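Local structure of propionate kinase (Francisella tularensis subsp. tularensis, 3KHY) at the interface of chains A and B. The protein phosphorylates propionate with ATP as an enzyme of the acetokinase family, and probably also interconverts acetate and acetyl phosphate. Sequence-based numbering; all coordinates share one arbitrary frame. Chains: chain A/B, Propionate kinase.

Both contacts belong to the two-fold interface of the homodimer, and the centres of their C-alpha atoms lie about 15 Å apart. They share no residue, but chain B supplies each from one stretch: 157-158 at contact 2, then helix 160-164 and residues up to 168 at contact 1. Chain A answers with helix 241-249 at contact 1 and with helix 265-270, loop residues and A:Arg299 of helix 287-307 at contact 2. Contact 1 is about 31 Å and contact 2 about 21 Å from A:Asp142, the predicted catalytic residue. Both probably serve assembly, though A:Ser234 of contact 2 directly follows A:Arg233, a predicted transition-state stabiliser.

Contact 1: the interface of chains A and B. Residues chain A 244-245, 249; chain B 162, 166, 168.
The phenol hydroxyl of A:Tyr244 meets the backbone carbonyl of B:His166, with OH 3.0 Å from O, a hydrogen bond in which the hydroxyl is the donor. This patch lies in the dimer interface of an acetokinase-family enzyme, where helix 241-249 of one subunit packs on the segment that follows helix 160-164 of the other. One water closes a second link between the same two residues: it is 3.1 Å from OH of A:Tyr244, which would then accept from it, and 2.8 Å from the imidazole ND1 of B:His166. The latter bond is nearly straight, 169° at the hydrogen, and the water sits at the ring edge, in its plane, which should help to fix the turn of the imidazole.

Next to these polar links the packing is apolar, aliphatic branches against the two rings. The CG1-CD1 branch of B:Ile168 lies off the CD1-CE1 side of the tyrosine ring, to one side of its plane, the two side chains crossing obliquely, with the isoleucine CD1 3.7 Å from the tyrosine CD1. A:Ile245 reaches the same isoleucine methyl more loosely, through CG1 at 4.1 Å from CD1 of B:Ile168. A:Leu249 and B:His166 approach from opposite directions. Methyl CD2 of A:Leu249 rides 3.9 Å above the imidazole plane, displaced toward the rim, while its CD1 lies 3.8 Å from ND1 of B:His166. B:Leu162, on helix 160-164, adds its CD2 at 4.1 Å from CD2 of A:Leu249.

Further out, the first torsions place the two rings. The tyrosine ring swings away from its own backbone nitrogen (chi1 -179°), which extends the hydroxyl toward chain B. In B:His166, chi1 of -60° turns the imidazole to A:Leu249.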
# COMPACT_ATOMS: atom_id res chain seq x y z
N TYR A 244 10.97 4.58 -12.77
CA TYR A 244 12.22 3.85 -12.79
C TYR A 244 12.34 2.97 -14.04
O TYR A 244 13.33 3.03 -14.77
CB TYR A 244 12.39 3.02 -11.52
CG TYR A 244 13.70 2.28 -11.53
CD1 TYR A 244 13.79 1.00 -12.04
CD2 TYR A 244 14.86 2.88 -11.06
CE1 TYR A 244 15.00 0.33 -12.07
CE2 TYR A 244 16.07 2.22 -11.08
CZ TYR A 244 16.13 0.95 -11.58
OH TYR A 244 17.34 0.30 -11.60
N ILE A 245 11.33 2.15 -14.30
CA ILE A 245 11.37 1.28 -15.47
C ILE A 245 11.32 2.05 -16.79
O ILE A 245 12.09 1.79 -17.70
CB ILE A 245 10.26 0.23 -15.41
CG1 ILE A 245 10.53 -0.72 -14.23
CG2 ILE A 245 10.18 -0.54 -16.73
CD1 ILE A 245 9.43 -1.74 -13.99
N LEU A 249 14.74 1.47 -18.45
CA LEU A 249 14.59 0.35 -19.36
C LEU A 249 13.79 0.73 -20.61
O LEU A 249 13.81 0.02 -21.60
CB LEU A 249 13.90 -0.82 -18.66
CG LEU A 249 14.68 -1.61 -17.61
CD1 LEU A 249 15.18 -0.73 -16.49
CD2 LEU A 249 13.79 -2.71 -17.05
N LEU B 162 13.76 -8.26 -12.37
CA LEU B 162 13.60 -6.85 -11.97
C LEU B 162 14.12 -6.62 -10.56
O LEU B 162 14.78 -5.61 -10.26
CB LEU B 162 12.14 -6.42 -12.06
CG LEU B 162 11.61 -6.40 -13.50
CD1 LEU B 162 10.16 -5.94 -13.54
CD2 LEU B 162 12.49 -5.51 -14.35
N HIS B 166 17.89 -5.42 -11.64
CA HIS B 166 17.63 -3.98 -11.60
C HIS B 166 17.45 -3.40 -10.20
O HIS B 166 17.10 -2.23 -10.04
CB HIS B 166 16.45 -3.65 -12.51
CG HIS B 166 16.69 -4.04 -13.94
ND1 HIS B 166 17.43 -3.26 -14.81
CD2 HIS B 166 16.32 -5.14 -14.64
CE1 HIS B 166 17.49 -3.86 -15.98
NE2 HIS B 166 16.83 -5.00 -15.91
N ILE B 168 15.32 -3.51 -7.90
CA ILE B 168 14.03 -2.96 -7.48
C ILE B 168 13.52 -3.69 -6.23
O ILE B 168 13.27 -4.90 -6.27
CB ILE B 168 12.99 -3.02 -8.59
CG1 ILE B 168 13.44 -2.14 -9.77
CG2 ILE B 168 11.63 -2.61 -8.07
CD1 ILE B 168 12.62 -2.36 -11.05
O HOH W 1 18.85 -0.97 -14.01

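Contact 2: the interface of chains A and B. Residues chain A 229, 234, 264-265, 269, 299; chain B 157-158.
The amide N of A:Gly265 donates to the carbonyl O of B:Ala157 over 2.9 Å, and the donor stands 56° out of the carbonyl plane, so the bond does not follow a lone pair. A:Gly265 opens helix 265-270, and B:Ala157 lies in the loop ahead of helix 160-164 in this homodimer of an acetokinase-family kinase.

The methyl of B:Ala157 is met by A:Ile269, A:Val229 and the CA of A:Gly265, with the carbonyl O of A:Ser234 also near. CD1 of A:Ile269 approaches to 3.7 Å from this CB, and CG2 of A:Val229 comes to 3.8 Å from it. A:Ile269 holds CG1 opposite its carbonyl carbon (chi1 -58°), and both CG1 and CD1 of that branch touch the alanine. A:Ser264 lies beside B:Ile158, its CB 3.9 Å from the isoleucine CA.

A:Arg299, from helix 287-307, works from the second shell. Its chain bends at chi3 (-51°), and NH1 gives a 2.9 Å hydrogen bond to the carbonyl O of A:Ser234, in the carbonyl plane and on a lone pair. That oxygen is also within 2.7 Å of a water, which NH2 of the arginine meets at the edge of the guanidinium plane. The same water is bonded to the backbone N of B:Ala157 and joins the two subunits. Both the backbone N and the carbonyl O of B:Ala157 thus have a partner, the N through this water and the O directly from the amide of A:Gly265. The flat guanidinium is backed on one face by A:Val229, whose CG2 sits 3.4 Å above the plane, over its centre.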
# COMPACT_ATOMS: atom_id res chain seq x y z
N VAL A 229 -0.44 -10.20 -2.50
CA VAL A 229 0.26 -10.97 -3.53
C VAL A 229 -0.73 -11.96 -4.17
O VAL A 229 -1.55 -12.56 -3.47
CB VAL A 229 1.46 -11.76 -2.94
CG1 VAL A 229 2.13 -12.64 -4.01
CG2 VAL A 229 2.47 -10.79 -2.33
N SER A 234 1.10 -8.26 -8.83
CA SER A 234 2.04 -7.80 -7.81
C SER A 234 1.40 -7.41 -6.48
O SER A 234 2.04 -7.53 -5.43
CB SER A 234 2.77 -6.57 -8.35
OG SER A 234 1.87 -5.48 -8.52
N SER A 264 3.84 -10.97 -12.60
CA SER A 264 4.28 -10.69 -11.24
C SER A 264 3.66 -11.68 -10.25
O SER A 264 3.38 -12.81 -10.61
CB SER A 264 3.96 -9.23 -10.88
OG SER A 264 4.66 -8.36 -11.76
N GLY A 265 3.45 -11.27 -9.00
CA GLY A 265 2.89 -12.20 -8.02
C GLY A 265 3.76 -13.45 -7.86
O GLY A 265 4.98 -13.38 -8.04
N ILE A 269 7.86 -14.07 -8.70
CA ILE A 269 8.82 -14.46 -7.67
C ILE A 269 9.51 -15.79 -7.95
O ILE A 269 10.73 -15.89 -7.86
CB ILE A 269 8.17 -14.53 -6.27
CG1 ILE A 269 7.53 -13.19 -5.89
CG2 ILE A 269 9.19 -14.96 -5.21
CD1 ILE A 269 6.54 -13.34 -4.71
N ARG A 299 2.39 -10.79 3.71
CA ARG A 299 1.55 -9.68 3.30
C ARG A 299 0.11 -9.87 3.80
O ARG A 299 -0.50 -8.92 4.31
CB ARG A 299 1.57 -9.44 1.78
CG ARG A 299 0.80 -8.16 1.44
CD ARG A 299 0.98 -7.69 0.02
NE ARG A 299 2.38 -7.56 -0.40
CZ ARG A 299 2.73 -7.39 -1.67
NH1 ARG A 299 1.76 -7.31 -2.59
NH2 ARG A 299 4.01 -7.31 -2.02
N ALA B 157 6.45 -8.38 -5.09
CA ALA B 157 6.09 -9.60 -5.82
C ALA B 157 6.10 -9.32 -7.32
O ALA B 157 5.05 -9.15 -7.94
CB ALA B 157 4.73 -10.12 -5.37
N ILE B 158 7.31 -9.28 -7.88
CA ILE B 158 7.53 -8.96 -9.29
C ILE B 158 8.59 -9.93 -9.81
O ILE B 158 9.16 -10.69 -9.02
CB ILE B 158 8.05 -7.51 -9.46
CG1 ILE B 158 9.36 -7.31 -8.69
CG2 ILE B 158 7.00 -6.50 -9.02
CD1 ILE B 158 9.94 -5.89 -8.82
O HOH W 2 4.33 -6.34 -4.81